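PDB 6NYR: Crov588 from Cafeteriavirus, which is of unknown function but folds as a ring-shaped leucine-rich-repeat solenoid of FNIP repeats, a form consistent with a scaffold for binding other molecules. Local coordinates for residues 70-75 with 94-99; 260-265 with 282-287; 462-467 with 480-485; 583-588 with 605-610. All coordinates share one frame; numbering follows the deposited sequence.

Contact 1: residues 70-75 with 94-99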
# COMPACT_ATOMS: atom_id res chain seq x y z
N ASN A 70 15.22 4.28 35.57
CA ASN A 70 16.59 4.10 36.01
C ASN A 70 17.03 2.66 36.20
O ASN A 70 18.19 2.43 36.56
CB ASN A 70 16.83 4.87 37.32
CG ASN A 70 16.93 6.37 37.11
OD1 ASN A 70 18.02 6.90 36.86
ND2 ASN A 70 15.80 7.06 37.19
N PHE A 71 16.15 1.68 35.99
CA PHE A 71 16.48 0.29 36.25
C PHE A 71 16.01 -0.61 35.11
O PHE A 71 15.24 -1.56 35.30
CB PHE A 71 15.90 -0.16 37.59
CG PHE A 71 16.57 0.46 38.78
CD1 PHE A 71 17.86 0.08 39.12
CD2 PHE A 71 15.94 1.42 39.54
CE1 PHE A 71 18.50 0.64 40.20
CE2 PHE A 71 16.58 1.99 40.63
CZ PHE A 71 17.86 1.60 40.96
N LEU A 72 16.48 -0.32 33.90
CA LEU A 72 16.19 -1.21 32.79
C LEU A 72 16.94 -2.52 32.95
O LEU A 72 18.03 -2.58 33.54
CB LEU A 72 16.60 -0.58 31.46
CG LEU A 72 15.73 0.50 30.82
CD1 LEU A 72 14.26 0.19 30.88
CD2 LEU A 72 16.06 1.82 31.52
N THR A 73 16.36 -3.59 32.41
CA THR A 73 17.02 -4.89 32.41
C THR A 73 18.40 -4.78 31.78
O THR A 73 18.62 -4.02 30.83
CB THR A 73 16.16 -5.90 31.63
OG1 THR A 73 14.87 -6.00 32.25
CG2 THR A 73 16.81 -7.27 31.60
N GLU A 74 19.35 -5.53 32.33
CA GLU A 74 20.70 -5.56 31.78
C GLU A 74 20.79 -6.52 30.59
O GLU A 74 21.89 -6.92 30.18
CB GLU A 74 21.71 -5.94 32.87
CG GLU A 74 23.17 -5.68 32.50
CD GLU A 74 23.51 -4.19 32.44
OE1 GLU A 74 23.33 -3.50 33.47
OE2 GLU A 74 23.96 -3.71 31.38
N SER A 75 19.63 -6.90 30.05
CA SER A 75 19.54 -7.61 28.78
C SER A 75 18.84 -6.79 27.71
O SER A 75 18.76 -7.24 26.56
CB SER A 75 18.80 -8.94 28.96
OG SER A 75 19.46 -9.79 29.88
N ASN A 94 22.45 5.72 33.90
CA ASN A 94 21.91 4.49 34.43
C ASN A 94 21.36 3.55 33.36
O ASN A 94 20.91 2.46 33.70
CB ASN A 94 20.79 4.80 35.44
CG ASN A 94 21.33 5.37 36.74
OD1 ASN A 94 22.51 5.18 37.07
ND2 ASN A 94 20.48 6.07 37.48
N LEU A 95 21.40 3.94 32.09
CA LEU A 95 21.05 3.02 31.02
C LEU A 95 21.96 1.79 31.09
O LEU A 95 23.14 1.89 31.44
CB LEU A 95 21.19 3.69 29.66
CG LEU A 95 20.17 4.77 29.31
CD1 LEU A 95 20.54 5.46 28.00
CD2 LEU A 95 18.76 4.21 29.23
N PRO A 96 21.43 0.61 30.77
CA PRO A 96 22.24 -0.61 30.89
C PRO A 96 23.32 -0.69 29.82
O PRO A 96 23.15 -0.25 28.68
CB PRO A 96 21.21 -1.74 30.72
CG PRO A 96 20.13 -1.13 29.88
CD PRO A 96 20.07 0.34 30.28
N LYS A 97 24.47 -1.26 30.22
CA LYS A 97 25.61 -1.38 29.33
C LYS A 97 25.36 -2.38 28.19
O LYS A 97 26.22 -2.51 27.31
CB LYS A 97 26.85 -1.80 30.11
CG LYS A 97 27.35 -0.74 31.09
CD LYS A 97 27.60 0.62 30.43
CE LYS A 97 26.34 1.49 30.45
NZ LYS A 97 26.65 2.95 30.50
N SER A 98 24.25 -3.11 28.22
CA SER A 98 23.90 -3.96 27.09
C SER A 98 23.31 -3.18 25.92
O SER A 98 23.20 -3.73 24.82
CB SER A 98 22.89 -5.03 27.53
OG SER A 98 21.71 -4.45 28.05
N LEU A 99 22.94 -1.92 26.13
CA LEU A 99 22.16 -1.20 25.13
C LEU A 99 22.97 -0.98 23.86
O LEU A 99 24.12 -0.54 23.91
CB LEU A 99 21.68 0.15 25.68
CG LEU A 99 20.42 0.67 24.99
CD1 LEU A 99 19.21 -0.18 25.38
CD2 LEU A 99 20.17 2.13 25.32
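Two loops of neighbouring coils in the leucine-rich-repeat solenoid run side by side here, residues 70-75 leading into strand 78-80 and residues 94-99 leading into strand 101-103, their end-to-end directions 9° apart. At one end the side chains of Asn70 and Asn94 cross obliquely with their amide planes 71° apart. ND2 of Asn94 donates to OD1 of Asn70 over 2.7 Å, meeting a lone pair in the plane of the acceptor carbonyl, and the acceptor also lies close to the amide plane of Asn94. The backbone N of Asn70 is held in turn by Asp47 of the preceding coil. In the middle, CG and CD of Pro96 face CB of Leu72, which lies 3.8 Å from CD of Pro96; the tips of Leu72 and Leu95 approach more loosely, CD2 to CD2 at 4.3 Å. Glu74 takes the far end. Its CG stands anti to the backbone N (chi1 -166°) and the chain bends at chi2, so that the carboxylate slides past Pro96 in the opposite sense and reaches the type I turn from Pro96 to Leu99. Ser98 OG is hydrogen-bonded to O of Leu76, joining the turn to the chain just beyond Ser75. At the turn, OE2 of Glu74 comes to 2.8 Å from N of Lys97 and accepts a weak, bent hydrogen bond of 3.2 Å from N of Ser98.

Contact 2: residues 260-265 with 282-287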
# COMPACT_ATOMS: atom_id res chain seq x y z
N ARG A 260 12.89 19.81 -7.15
CA ARG A 260 11.92 20.64 -7.86
C ARG A 260 12.59 21.65 -8.79
O ARG A 260 12.25 21.73 -9.97
CB ARG A 260 11.02 21.36 -6.84
CG ARG A 260 10.02 22.31 -7.47
CD ARG A 260 9.00 22.81 -6.45
NE ARG A 260 8.02 23.69 -7.07
CZ ARG A 260 8.22 24.98 -7.30
NH1 ARG A 260 9.37 25.55 -6.97
NH2 ARG A 260 7.28 25.72 -7.87
N ASN A 261 13.53 22.43 -8.27
CA ASN A 261 13.92 23.67 -8.92
C ASN A 261 15.06 23.55 -9.92
O ASN A 261 15.35 24.52 -10.62
CB ASN A 261 14.32 24.71 -7.86
CG ASN A 261 13.15 25.22 -7.04
OD1 ASN A 261 11.99 24.84 -7.28
ND2 ASN A 261 13.43 26.08 -6.07
N PHE A 262 15.73 22.40 -10.01
CA PHE A 262 16.85 22.31 -10.94
C PHE A 262 16.36 22.52 -12.37
O PHE A 262 15.49 21.78 -12.86
CB PHE A 262 17.55 20.97 -10.84
CG PHE A 262 18.66 20.81 -11.84
CD1 PHE A 262 19.94 21.27 -11.55
CD2 PHE A 262 18.43 20.23 -13.07
CE1 PHE A 262 20.97 21.13 -12.47
CE2 PHE A 262 19.45 20.09 -13.99
CZ PHE A 262 20.72 20.54 -13.69
N ASN A 263 16.93 23.51 -13.06
CA ASN A 263 16.53 23.85 -14.41
C ASN A 263 17.72 24.44 -15.15
O ASN A 263 17.69 25.54 -15.70
CB ASN A 263 15.34 24.81 -14.38
CG ASN A 263 14.68 24.96 -15.73
OD1 ASN A 263 14.92 24.16 -16.65
ND2 ASN A 263 13.83 25.97 -15.87
N GLN A 264 18.82 23.70 -15.19
CA GLN A 264 20.05 24.12 -15.85
C GLN A 264 20.31 23.26 -17.08
O GLN A 264 19.90 22.10 -17.15
CB GLN A 264 21.25 24.03 -14.91
CG GLN A 264 21.16 24.94 -13.70
CD GLN A 264 21.12 26.41 -14.07
OE1 GLN A 264 21.84 26.86 -14.96
NE2 GLN A 264 20.26 27.16 -13.39
N GLN A 265 20.99 23.86 -18.06
CA GLN A 265 21.42 23.11 -19.23
C GLN A 265 22.45 22.06 -18.82
O GLN A 265 23.31 22.32 -17.97
CB GLN A 265 22.02 24.05 -20.27
CG GLN A 265 21.05 25.04 -20.88
CD GLN A 265 21.77 26.12 -21.67
OE1 GLN A 265 22.99 26.09 -21.81
NE2 GLN A 265 21.01 27.07 -22.22
N ASN A 282 10.36 18.81 -10.88
CA ASN A 282 9.20 19.42 -11.51
C ASN A 282 9.60 20.43 -12.58
O ASN A 282 9.00 20.47 -13.66
CB ASN A 282 8.32 20.09 -10.45
CG ASN A 282 6.89 20.28 -10.92
OD1 ASN A 282 6.63 21.03 -11.86
ND2 ASN A 282 5.96 19.61 -10.25
N ASN A 283 10.62 21.25 -12.31
CA ASN A 283 10.86 22.43 -13.14
C ASN A 283 11.83 22.22 -14.29
O ASN A 283 11.96 23.12 -15.12
CB ASN A 283 11.41 23.59 -12.30
CG ASN A 283 10.40 24.17 -11.36
OD1 ASN A 283 9.22 23.81 -11.39
ND2 ASN A 283 10.83 25.10 -10.52
N PHE A 284 12.54 21.09 -14.35
CA PHE A 284 13.52 20.94 -15.41
C PHE A 284 12.85 21.01 -16.77
O PHE A 284 11.91 20.24 -17.05
CB PHE A 284 14.28 19.62 -15.27
CG PHE A 284 15.27 19.39 -16.37
CD1 PHE A 284 16.52 19.99 -16.33
CD2 PHE A 284 14.95 18.59 -17.45
CE1 PHE A 284 17.43 19.79 -17.35
CE2 PHE A 284 15.86 18.38 -18.47
CZ PHE A 284 17.10 18.98 -18.42
N ASN A 285 13.33 21.90 -17.62
CA ASN A 285 12.72 22.12 -18.93
C ASN A 285 13.78 22.65 -19.90
O ASN A 285 13.58 23.65 -20.60
CB ASN A 285 11.52 23.06 -18.81
CG ASN A 285 10.64 23.03 -20.04
OD1 ASN A 285 10.76 22.13 -20.88
ND2 ASN A 285 9.73 23.99 -20.15
N GLN A 286 14.93 21.99 -19.94
CA GLN A 286 16.02 22.34 -20.83
C GLN A 286 16.17 21.29 -21.93
O GLN A 286 15.90 20.11 -21.72
CB GLN A 286 17.34 22.46 -20.05
CG GLN A 286 17.36 23.55 -18.99
CD GLN A 286 17.13 24.94 -19.57
OE1 GLN A 286 17.69 25.28 -20.61
NE2 GLN A 286 16.31 25.73 -18.90
N ILE A 287 16.59 21.75 -23.11
CA ILE A 287 16.77 20.84 -24.23
C ILE A 287 17.92 19.88 -23.92
O ILE A 287 18.96 20.28 -23.38
CB ILE A 287 17.04 21.63 -25.52
CG1 ILE A 287 17.10 20.70 -26.73
CG2 ILE A 287 18.35 22.41 -25.42
CD1 ILE A 287 15.75 20.17 -27.17
O HOH W 1 13.62 26.58 -10.78
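Successive coils of the FNIP-type leucine-rich-repeat solenoid stack here through the loops that follow strands 255-257 and 277-279, equivalent parts of the chain lying nearly parallel. Asn263 carries the contact: with CG anti to its backbone N (chi1 -167°), it reaches across so that OD1 accepts from N of Asn285 at 2.9 Å and from NE2 of Gln286 at 3.1 Å. Both donors stand above the plane of the acceptor carbonyl, and the bend of Gln286 at chi2 brings its amide back over Asn263. Asn285 repeats the role one coil on, its OD1 receiving Asn307 N and Gln308 NE2. Toward the strands, N of Asn283 donates to O of Arg260 at 2.9 Å, while water 1 donates to O of Asn261 and accepts from ND2 of Asn283. The amides of Asn261 and Asn283 lie alongside, their planes 6° apart, and ND2 of Asn283 sits over one face of the Arg260 guanidinium. Beneath, the buried rings of Phe262 and Phe284 point the same way and meet rim to rim, CE2 of Phe262 being 3.8 Å from CD1 of Phe284. Such an asparagine, bonding from coil to coil beside a buried phenylalanine, resembles the asparagine rows of leucine-rich-repeat solenoids.

Contact 3: residues 462-467 with 480-485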
# COMPACT_ATOMS: atom_id res chain seq x y z
N GLN A 462 -26.09 -2.31 -22.17
CA GLN A 462 -26.58 -2.95 -23.38
C GLN A 462 -26.86 -4.43 -23.12
O GLN A 462 -26.28 -5.04 -22.21
CB GLN A 462 -25.57 -2.83 -24.53
CG GLN A 462 -25.23 -1.40 -24.94
CD GLN A 462 -26.43 -0.65 -25.47
OE1 GLN A 462 -27.36 -1.24 -26.03
NE2 GLN A 462 -26.42 0.67 -25.30
N LYS A 463 -27.76 -4.99 -23.92
CA LYS A 463 -28.07 -6.41 -23.81
C LYS A 463 -26.84 -7.25 -24.12
O LYS A 463 -25.99 -6.88 -24.93
CB LYS A 463 -29.20 -6.78 -24.77
CG LYS A 463 -30.54 -6.15 -24.48
CD LYS A 463 -31.58 -6.64 -25.50
CE LYS A 463 -32.96 -6.07 -25.21
NZ LYS A 463 -32.95 -4.59 -25.10
N ILE A 464 -26.77 -8.41 -23.48
CA ILE A 464 -25.75 -9.42 -23.75
C ILE A 464 -26.50 -10.68 -24.16
O ILE A 464 -27.13 -11.34 -23.32
CB ILE A 464 -24.84 -9.68 -22.55
CG1 ILE A 464 -24.27 -8.37 -22.01
CG2 ILE A 464 -23.72 -10.64 -22.93
CD1 ILE A 464 -23.42 -8.53 -20.76
N THR A 465 -26.43 -11.03 -25.44
CA THR A 465 -27.15 -12.17 -25.99
C THR A 465 -26.22 -13.37 -26.09
O THR A 465 -25.13 -13.40 -25.51
CB THR A 465 -27.79 -11.78 -27.32
OG1 THR A 465 -26.79 -11.28 -28.21
CG2 THR A 465 -28.86 -10.70 -27.10
N GLU A 466 -26.64 -14.38 -26.84
CA GLU A 466 -25.95 -15.67 -26.83
C GLU A 466 -24.61 -15.61 -27.55
O GLU A 466 -24.40 -14.81 -28.47
CB GLU A 466 -26.82 -16.74 -27.49
CG GLU A 466 -28.15 -16.99 -26.82
CD GLU A 466 -28.84 -18.25 -27.35
OE1 GLU A 466 -28.15 -19.27 -27.53
OE2 GLU A 466 -30.07 -18.20 -27.58
N ASN A 467 -23.71 -16.50 -27.13
CA ASN A 467 -22.38 -16.67 -27.73
C ASN A 467 -21.68 -15.33 -27.97
O ASN A 467 -20.86 -15.20 -28.88
CB ASN A 467 -22.46 -17.47 -29.04
CG ASN A 467 -21.11 -18.03 -29.46
OD1 ASN A 467 -20.35 -18.53 -28.63
ND2 ASN A 467 -20.81 -17.95 -30.76
N HIS A 480 -22.20 0.28 -12.82
CA HIS A 480 -23.28 0.94 -12.09
C HIS A 480 -24.61 0.81 -12.81
O HIS A 480 -25.63 0.46 -12.21
CB HIS A 480 -22.93 2.42 -11.88
CG HIS A 480 -23.82 3.12 -10.90
ND1 HIS A 480 -25.07 3.60 -11.24
CD2 HIS A 480 -23.64 3.42 -9.59
CE1 HIS A 480 -25.62 4.16 -10.17
NE2 HIS A 480 -24.77 4.07 -9.17
N ASN A 481 -24.63 1.11 -14.11
CA ASN A 481 -25.89 1.28 -14.82
C ASN A 481 -26.41 0.02 -15.49
O ASN A 481 -27.52 0.05 -16.03
CB ASN A 481 -25.75 2.38 -15.88
CG ASN A 481 -25.65 3.76 -15.28
OD1 ASN A 481 -25.66 3.92 -14.06
ND2 ASN A 481 -25.54 4.78 -16.14
N PHE A 482 -25.66 -1.07 -15.48
CA PHE A 482 -26.13 -2.26 -16.16
C PHE A 482 -27.41 -2.78 -15.52
O PHE A 482 -27.43 -3.06 -14.31
CB PHE A 482 -25.08 -3.37 -16.16
CG PHE A 482 -25.54 -4.60 -16.88
CD1 PHE A 482 -25.49 -4.66 -18.27
CD2 PHE A 482 -26.04 -5.68 -16.18
CE1 PHE A 482 -25.93 -5.79 -18.93
CE2 PHE A 482 -26.47 -6.81 -16.85
CZ PHE A 482 -26.42 -6.86 -18.22
N ASN A 483 -28.46 -2.91 -16.31
CA ASN A 483 -29.75 -3.39 -15.82
C ASN A 483 -30.52 -4.05 -16.96
O ASN A 483 -31.65 -3.67 -17.29
CB ASN A 483 -30.52 -2.24 -15.19
CG ASN A 483 -31.72 -2.71 -14.38
OD1 ASN A 483 -31.80 -3.88 -14.00
ND2 ASN A 483 -32.65 -1.81 -14.12
N GLN A 484 -29.92 -5.06 -17.58
CA GLN A 484 -30.56 -5.83 -18.64
C GLN A 484 -30.73 -7.27 -18.19
O GLN A 484 -29.96 -7.78 -17.37
CB GLN A 484 -29.74 -5.79 -19.95
CG GLN A 484 -29.50 -4.38 -20.50
CD GLN A 484 -30.77 -3.61 -20.79
OE1 GLN A 484 -31.73 -4.15 -21.34
NE2 GLN A 484 -30.79 -2.33 -20.43
N LYS A 485 -31.77 -7.91 -18.71
CA LYS A 485 -32.02 -9.32 -18.44
C LYS A 485 -30.83 -10.17 -18.88
O LYS A 485 -30.26 -9.97 -19.96
CB LYS A 485 -33.27 -9.79 -19.17
CG LYS A 485 -34.59 -9.35 -18.57
CD LYS A 485 -35.75 -9.80 -19.47
CE LYS A 485 -37.10 -9.54 -18.83
NZ LYS A 485 -37.44 -8.09 -18.76
O HOH W 2 -28.84 -11.99 -21.66
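With CG anti to the backbone N (chi1 -179°), the buried Phe482 ring is carried toward the preceding coil, and Gln484, its CG anti to the carbonyl carbon (chi1 -58°) and its chain bent at chi2, folds the same way. Together they pack loop 480-485 of the leucine-rich-repeat solenoid against loop 462-467 of the preceding coil, in which Gln462 is the counterpart of Gln484. The carbonyl of Gln462 is received between the two side chains: its O lies 3.4 Å from CE1 of Phe482, at the ring edge and near the ring plane, and 3.7 Å from CG of Gln484. Over one face of the same ring stands the backbone N of Gln484. Ile464, with CG1 anti to its carbonyl carbon, comes in at about a right angle to Phe482 and brings CD1 to 4.1 Å from CE1 of Phe482, an apolar contact between two buried side chains. On the outer side the exposed chain of Lys463 crosses Gln484 obliquely, with CG of Lys463 3.9 Å from OE1 of Gln484. The amide nitrogen of Gln484 is taken up by OD1 of Asn461, just before the first segment, and that of Gln462 by Asn439, one coil further back. Where the two backbones diverge, water 2 bridges them, donating to O of Ile464 at 2.5 Å and to O of Lys485 at 3.0 Å.

Contact 4: residues 583-588 with 605-610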
# COMPACT_ATOMS: atom_id res chain seq x y z
N LEU A 583 -22.53 -24.61 4.83
CA LEU A 583 -22.14 -23.26 5.20
C LEU A 583 -21.15 -23.26 6.35
O LEU A 583 -21.34 -23.96 7.35
CB LEU A 583 -23.38 -22.44 5.56
CG LEU A 583 -23.37 -20.94 5.25
CD1 LEU A 583 -23.20 -20.67 3.77
CD2 LEU A 583 -24.65 -20.28 5.78
N THR A 584 -20.09 -22.46 6.22
CA THR A 584 -19.11 -22.27 7.28
C THR A 584 -19.03 -20.83 7.76
O THR A 584 -18.71 -20.60 8.93
CB THR A 584 -17.71 -22.72 6.83
OG1 THR A 584 -17.32 -22.00 5.65
CG2 THR A 584 -17.67 -24.22 6.57
N HIS A 585 -19.33 -19.85 6.90
CA HIS A 585 -19.24 -18.44 7.24
C HIS A 585 -20.57 -17.76 6.91
O HIS A 585 -21.00 -17.77 5.76
CB HIS A 585 -18.10 -17.75 6.48
CG HIS A 585 -16.75 -18.26 6.84
ND1 HIS A 585 -16.34 -19.55 6.58
CD2 HIS A 585 -15.70 -17.65 7.45
CE1 HIS A 585 -15.10 -19.71 7.01
NE2 HIS A 585 -14.69 -18.58 7.54
N LEU A 586 -21.20 -17.16 7.93
CA LEU A 586 -22.46 -16.46 7.75
C LEU A 586 -22.38 -15.08 8.39
O LEU A 586 -22.00 -14.95 9.55
CB LEU A 586 -23.62 -17.25 8.37
CG LEU A 586 -25.01 -16.62 8.34
CD1 LEU A 586 -25.48 -16.40 6.93
CD2 LEU A 586 -25.99 -17.53 9.10
N THR A 587 -22.74 -14.05 7.61
CA THR A 587 -22.73 -12.68 8.09
C THR A 587 -24.07 -12.03 7.77
O THR A 587 -24.45 -11.93 6.59
CB THR A 587 -21.59 -11.86 7.47
OG1 THR A 587 -20.33 -12.39 7.91
CG2 THR A 587 -21.70 -10.39 7.85
N PHE A 588 -24.76 -11.55 8.80
CA PHE A 588 -25.98 -10.77 8.61
C PHE A 588 -25.65 -9.29 8.51
O PHE A 588 -24.68 -8.80 9.09
CB PHE A 588 -26.96 -10.99 9.76
CG PHE A 588 -27.54 -12.37 9.82
CD1 PHE A 588 -28.54 -12.76 8.95
CD2 PHE A 588 -27.08 -13.29 10.75
CE1 PHE A 588 -29.07 -14.03 8.99
CE2 PHE A 588 -27.61 -14.56 10.80
CZ PHE A 588 -28.61 -14.94 9.92
N LEU A 605 -21.21 -24.68 10.85
CA LEU A 605 -20.84 -23.28 10.75
C LEU A 605 -19.76 -22.95 11.77
O LEU A 605 -19.87 -23.31 12.94
CB LEU A 605 -22.08 -22.41 10.96
CG LEU A 605 -22.08 -20.96 10.49
CD1 LEU A 605 -22.02 -20.82 8.99
CD2 LEU A 605 -23.36 -20.30 11.03
N THR A 606 -18.70 -22.29 11.31
CA THR A 606 -17.61 -21.90 12.19
C THR A 606 -17.58 -20.42 12.52
O THR A 606 -17.15 -20.05 13.61
CB THR A 606 -16.26 -22.29 11.57
OG1 THR A 606 -16.15 -21.69 10.26
CG2 THR A 606 -16.14 -23.80 11.45
N TYR A 607 -18.04 -19.57 11.60
CA TYR A 607 -17.99 -18.12 11.77
C TYR A 607 -19.40 -17.57 11.63
O TYR A 607 -20.05 -17.76 10.60
CB TYR A 607 -17.04 -17.49 10.75
CG TYR A 607 -15.59 -17.56 11.18
CD1 TYR A 607 -14.97 -18.78 11.41
CD2 TYR A 607 -14.84 -16.41 11.33
CE1 TYR A 607 -13.65 -18.85 11.80
CE2 TYR A 607 -13.51 -16.47 11.72
CZ TYR A 607 -12.92 -17.69 11.95
OH TYR A 607 -11.60 -17.75 12.34
N LEU A 608 -19.88 -16.90 12.67
CA LEU A 608 -21.21 -16.30 12.69
C LEU A 608 -21.10 -14.85 13.12
O LEU A 608 -20.53 -14.55 14.17
CB LEU A 608 -22.14 -17.06 13.64
CG LEU A 608 -23.59 -16.60 13.69
CD1 LEU A 608 -24.18 -16.63 12.28
CD2 LEU A 608 -24.38 -17.49 14.63
N THR A 609 -21.63 -13.95 12.29
CA THR A 609 -21.61 -12.52 12.60
C THR A 609 -23.01 -11.95 12.44
O THR A 609 -23.57 -11.97 11.33
CB THR A 609 -20.62 -11.78 11.69
OG1 THR A 609 -19.30 -12.31 11.88
CG2 THR A 609 -20.60 -10.29 12.02
N PHE A 610 -23.57 -11.46 13.54
CA PHE A 610 -24.80 -10.69 13.51
C PHE A 610 -24.48 -9.21 13.29
O PHE A 610 -23.38 -8.74 13.61
CB PHE A 610 -25.58 -10.87 14.82
CG PHE A 610 -26.01 -12.29 15.06
CD1 PHE A 610 -27.17 -12.78 14.49
CD2 PHE A 610 -25.25 -13.13 15.85
CE1 PHE A 610 -27.57 -14.09 14.71
CE2 PHE A 610 -25.64 -14.44 16.07
CZ PHE A 610 -26.80 -14.91 15.50
O HOH W 3 -18.57 -14.69 9.51
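Three donors grip the carbonyl oxygen of Thr584, all from the next coil of the leucine-rich-repeat solenoid. N of Tyr607 approaches nearly along the C=O axis at 2.9 Å, N of Thr606 comes in on a lone pair, and OG1 of Thr606 donates from above the carbonyl plane at 3.1 Å. The hydroxyl gets there by taking the crowded position between its own backbone N and carbonyl carbon (chi1 56°). Thr584 has the same torsion, and its OG1 bonds to O of Thr562, so the arrangement recurs one coil back. From this point strands 585-587 and 607-609 run parallel, their axes 2° apart, and the backbone bonds continue from Leu586 N to Tyr607 O, from Thr609 N to Leu586 O and from Phe588 N to Thr609 O. One face of the paired strands carries His585 and Tyr607, side by side with near-parallel planes but slid apart, so that NE2 of His585 lies over the rim of one face of the tyrosine ring. His563 stacks on His585 and His629 on Tyr607, continuing the row in both directions. Leu586 and Leu608 lie on the opposite face, where CD1 of Leu608 meets CD2 of Leu586 at 3.8 Å; just before the strand, Leu605, its CG anti to the backbone N, lays CD1 over the flat face of the Thr584 carbonyl, 3.2 Å from C of Thr584. At the strand ends the buried rings of Phe588 and Phe610 point the same way, slid apart, with CD2 of Phe588 3.8 Å from CD1 of Phe610.

Overall arrangement
The four contacts sample neighbouring-coil packing at separate points round the circular solenoid and follow one another along the chain without touching. Contacts 1 and 3 lie on opposite sides of the chain's centre, their own centres about 70 Å apart, as do contacts 2 and 4 at about 59 Å. Contacts 3 and 4 are the closest pair, yet their nearest atoms are still about 22 Å apart. Contact 4 belongs to the parallel strands that line the inside of the ring, while contacts 1, 2 and 3 join the loops between strands. No active site is known for this protein of unknown function; a glycerol, probably from crystallisation, lies about 4 Å from the Asn282 side chain in contact 2.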